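Local coordinates for protein ribokinase, putative (Burkholderia thailandensis, PDB 3B1P) that probably phosphorylates nucleosides such as inosine, as a nucleoside kinase of the ribokinase (PfkB) family that binds adenine nucleotides, at residues 10-15 / 101-106. Residues are numbered along the deposited sequence; the frame is centred on the assembly and turned at random.
Sequences AYDNIM and AQAMIT. With NOS (inosine), chain B.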
loop_
_atom_site.group_PDB
_atom_site.type_symbol
_atom_site.label_atom_id
_atom_site.label_comp_id
_atom_site.label_asym_id
_atom_site.label_seq_id
_atom_site.Cartn_x
_atom_site.Cartn_y
_atom_site.Cartn_z
ATOM N N ALA A 10 -4.534 15.982 -9.231
ATOM C CA ALA A 10 -3.364 15.249 -8.774
ATOM C C ALA A 10 -2.834 14.276 -9.803
ATOM O O ALA A 10 -3.552 13.851 -10.759
ATOM C CB ALA A 10 -3.695 14.529 -7.448
ATOM N N TYR A 11 -1.557 13.907 -9.663
ATOM C CA TYR A 11 -1.012 12.867 -10.476
ATOM C C TYR A 11 -0.960 11.570 -9.673
ATOM O O TYR A 11 -0.450 11.564 -8.529
ATOM C CB TYR A 11 0.423 13.220 -10.967
ATOM C CG TYR A 11 0.471 14.426 -11.872
ATOM C CD1 TYR A 11 -0.116 14.395 -13.145
ATOM C CD2 TYR A 11 1.116 15.595 -11.460
ATOM C CE1 TYR A 11 -0.064 15.508 -14.007
ATOM C CE2 TYR A 11 1.177 16.729 -12.288
ATOM C CZ TYR A 11 0.582 16.677 -13.573
ATOM O OH TYR A 11 0.657 17.809 -14.382
ATOM N N ASP A 12 -1.442 10.481 -10.263
ATOM C CA ASP A 12 -1.597 9.212 -9.536
ATOM C C ASP A 12 -0.590 8.189 -9.989
ATOM O O ASP A 12 -0.342 8.065 -11.206
ATOM C CB ASP A 12 -3.013 8.565 -9.757
ATOM C CG ASP A 12 -4.105 9.311 -9.080
ATOM O OD1 ASP A 12 -3.887 10.179 -8.232
ATOM O OD2 ASP A 12 -5.280 9.020 -9.397
ATOM N N ASN A 13 -0.033 7.436 -9.028
ATOM C CA ASN A 13 0.775 6.270 -9.324
ATOM C C ASN A 13 0.093 5.066 -8.671
ATOM O O ASN A 13 0.097 4.981 -7.446
ATOM C CB ASN A 13 2.180 6.498 -8.745
ATOM C CG ASN A 13 2.814 7.766 -9.278
ATOM O OD1 ASN A 13 2.694 8.841 -8.684
ATOM N ND2 ASN A 13 3.426 7.657 -10.439
ATOM N N ILE A 14 -0.485 4.183 -9.479
ATOM C CA ILE A 14 -1.402 3.139 -8.978
ATOM C C ILE A 14 -0.776 1.769 -9.090
ATOM O O ILE A 14 -0.325 1.359 -10.179
ATOM C CB ILE A 14 -2.765 3.213 -9.763
ATOM C CG1 ILE A 14 -3.399 4.571 -9.479
ATOM C CG2 ILE A 14 -3.648 2.031 -9.345
ATOM C CD1 ILE A 14 -4.518 5.000 -10.527
ATOM N N MET A 15 -0.766 1.040 -7.959
ATOM C CA MET A 15 -0.262 -0.323 -7.914
ATOM C C MET A 15 -1.448 -1.207 -7.581
ATOM O O MET A 15 -1.989 -1.156 -6.476
ATOM C CB MET A 15 0.865 -0.446 -6.845
ATOM C CG MET A 15 2.067 0.486 -7.166
ATOM S SD MET A 15 2.932 1.214 -5.727
ATOM C CE MET A 15 1.792 2.465 -5.072
ATOM N N ALA A 101 -0.243 17.964 -6.321
ATOM C CA ALA A 101 -0.510 16.738 -5.511
ATOM C C ALA A 101 -0.115 15.451 -6.227
ATOM O O ALA A 101 -0.262 15.308 -7.444
ATOM C CB ALA A 101 -1.980 16.694 -5.113
ATOM N N GLN A 102 0.429 14.500 -5.470
ATOM C CA GLN A 102 0.817 13.220 -6.001
ATOM C C GLN A 102 0.281 12.113 -5.074
ATOM O O GLN A 102 0.479 12.189 -3.859
ATOM C CB GLN A 102 2.349 13.087 -6.049
ATOM C CG GLN A 102 2.827 11.980 -6.973
ATOM C CD GLN A 102 3.258 12.451 -8.390
ATOM O OE1 GLN A 102 3.467 13.654 -8.652
ATOM N NE2 GLN A 102 3.432 11.491 -9.293
ATOM N N ALA A 103 -0.374 11.104 -5.651
ATOM C CA ALA A 103 -0.895 9.976 -4.860
ATOM C C ALA A 103 -0.177 8.684 -5.285
ATOM O O ALA A 103 -0.054 8.375 -6.476
ATOM C CB ALA A 103 -2.406 9.830 -5.093
ATOM N N MET A 104 0.339 7.925 -4.309
ATOM C CA MET A 104 0.825 6.567 -4.537
ATOM C C MET A 104 -0.220 5.655 -3.952
ATOM O O MET A 104 -0.374 5.550 -2.725
ATOM C CB MET A 104 2.150 6.354 -3.776
ATOM C CG MET A 104 3.176 5.670 -4.575
ATOM S SD MET A 104 3.934 6.741 -5.814
ATOM C CE MET A 104 3.557 8.447 -5.254
ATOM N N ILE A 105 -0.990 5.022 -4.832
ATOM C CA ILE A 105 -2.206 4.324 -4.420
ATOM C C ILE A 105 -1.929 2.844 -4.529
ATOM O O ILE A 105 -1.618 2.339 -5.592
ATOM C CB ILE A 105 -3.354 4.678 -5.388
ATOM C CG1 ILE A 105 -3.613 6.185 -5.297
ATOM C CG2 ILE A 105 -4.643 3.868 -4.998
ATOM C CD1 ILE A 105 -4.569 6.667 -6.457
ATOM N N THR A 106 -2.092 2.111 -3.428
ATOM C CA THR A 106 -1.985 0.678 -3.483
ATOM C C THR A 106 -3.384 0.169 -3.257
ATOM O O THR A 106 -4.032 0.561 -2.279
ATOM C CB THR A 106 -1.082 0.143 -2.364
ATOM O OG1 THR A 106 0.268 0.574 -2.589
ATOM C CG2 THR A 106 -1.117 -1.375 -2.344
HETATM N N9 NOS B . -6.803 11.075 -3.628
HETATM C C4 NOS B . -6.954 12.124 -2.815
HETATM N N3 NOS B . -7.439 13.404 -2.915
HETATM C C2 NOS B . -7.488 14.244 -1.872
HETATM N N1 NOS B . -7.026 13.833 -0.646
HETATM C C6 NOS B . -6.504 12.597 -0.439
HETATM O O6 NOS B . -6.136 12.233 0.817
HETATM C C5 NOS B . -6.503 11.598 -1.506
HETATM N N7 NOS B . -6.090 10.327 -1.661
HETATM C C8 NOS B . -6.274 9.987 -2.981
HETATM C "C5'" NOS B . -9.534 8.540 -6.385
HETATM O "O5'" NOS B . -10.847 8.920 -5.905
HETATM C "C4'" NOS B . -8.631 9.783 -6.331
HETATM O "O4'" NOS B . -8.412 10.169 -4.979
HETATM C "C1'" NOS B . -7.243 11.061 -5.027
HETATM C "C2'" NOS B . -6.328 10.368 -5.989
HETATM O "O2'" NOS B . -5.651 11.419 -6.689
HETATM C "C3'" NOS B . -7.236 9.549 -6.898
HETATM O "O3'" NOS B . -7.168 10.025 -8.281
#
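A10 and A101 pair across two parallel strands by their methyls, CB to CB 3.6 Å; groups this small suit the face that receives the nucleoside. Y11 N donates to A101 O and Y11 O accepts from A103 N; N13 repeats this with A103 and I105, and M15 N bonds I105 O. The Y11 ring, on the other face, leads away from 101-106, sending OH to D74 O and meeting R44 in a cation-pi contact. D12 returns to the inosine face. Its chi1 of -71° sets CG beside the backbone N and turns the carboxylate to the ribose, where two acceptor oxygens suit two vicinal hydroxyls: O2' bonds OD1 at 2.7 Å, O3' bonds OD2 at a very short, doubtful distance. A103 CB and I105 CD1 pack against it and line the ribose with carbon. These strands are the central pair of the small four-stranded sheet, the lid of the ribokinase fold, and S36 of the second subunit also bonds this inosine. N13, facing away from the ligand, in one of its two conformers offers an in-plane lone pair of OD1 to Q102 NE2 (2.8 Å), the amides nearly coplanar; M104 SD lies against N13 CB at 3.4 Å. I14 runs alongside I105, CG1 to CD1 3.9 Å, extending the apolar row toward T249 and Q287. M15's flexible, unbranched chain, bent at chi2 and chi3, brings CE to M104 CG (3.5 Å) and T106 OG1, and packs on A116 of the second subunit.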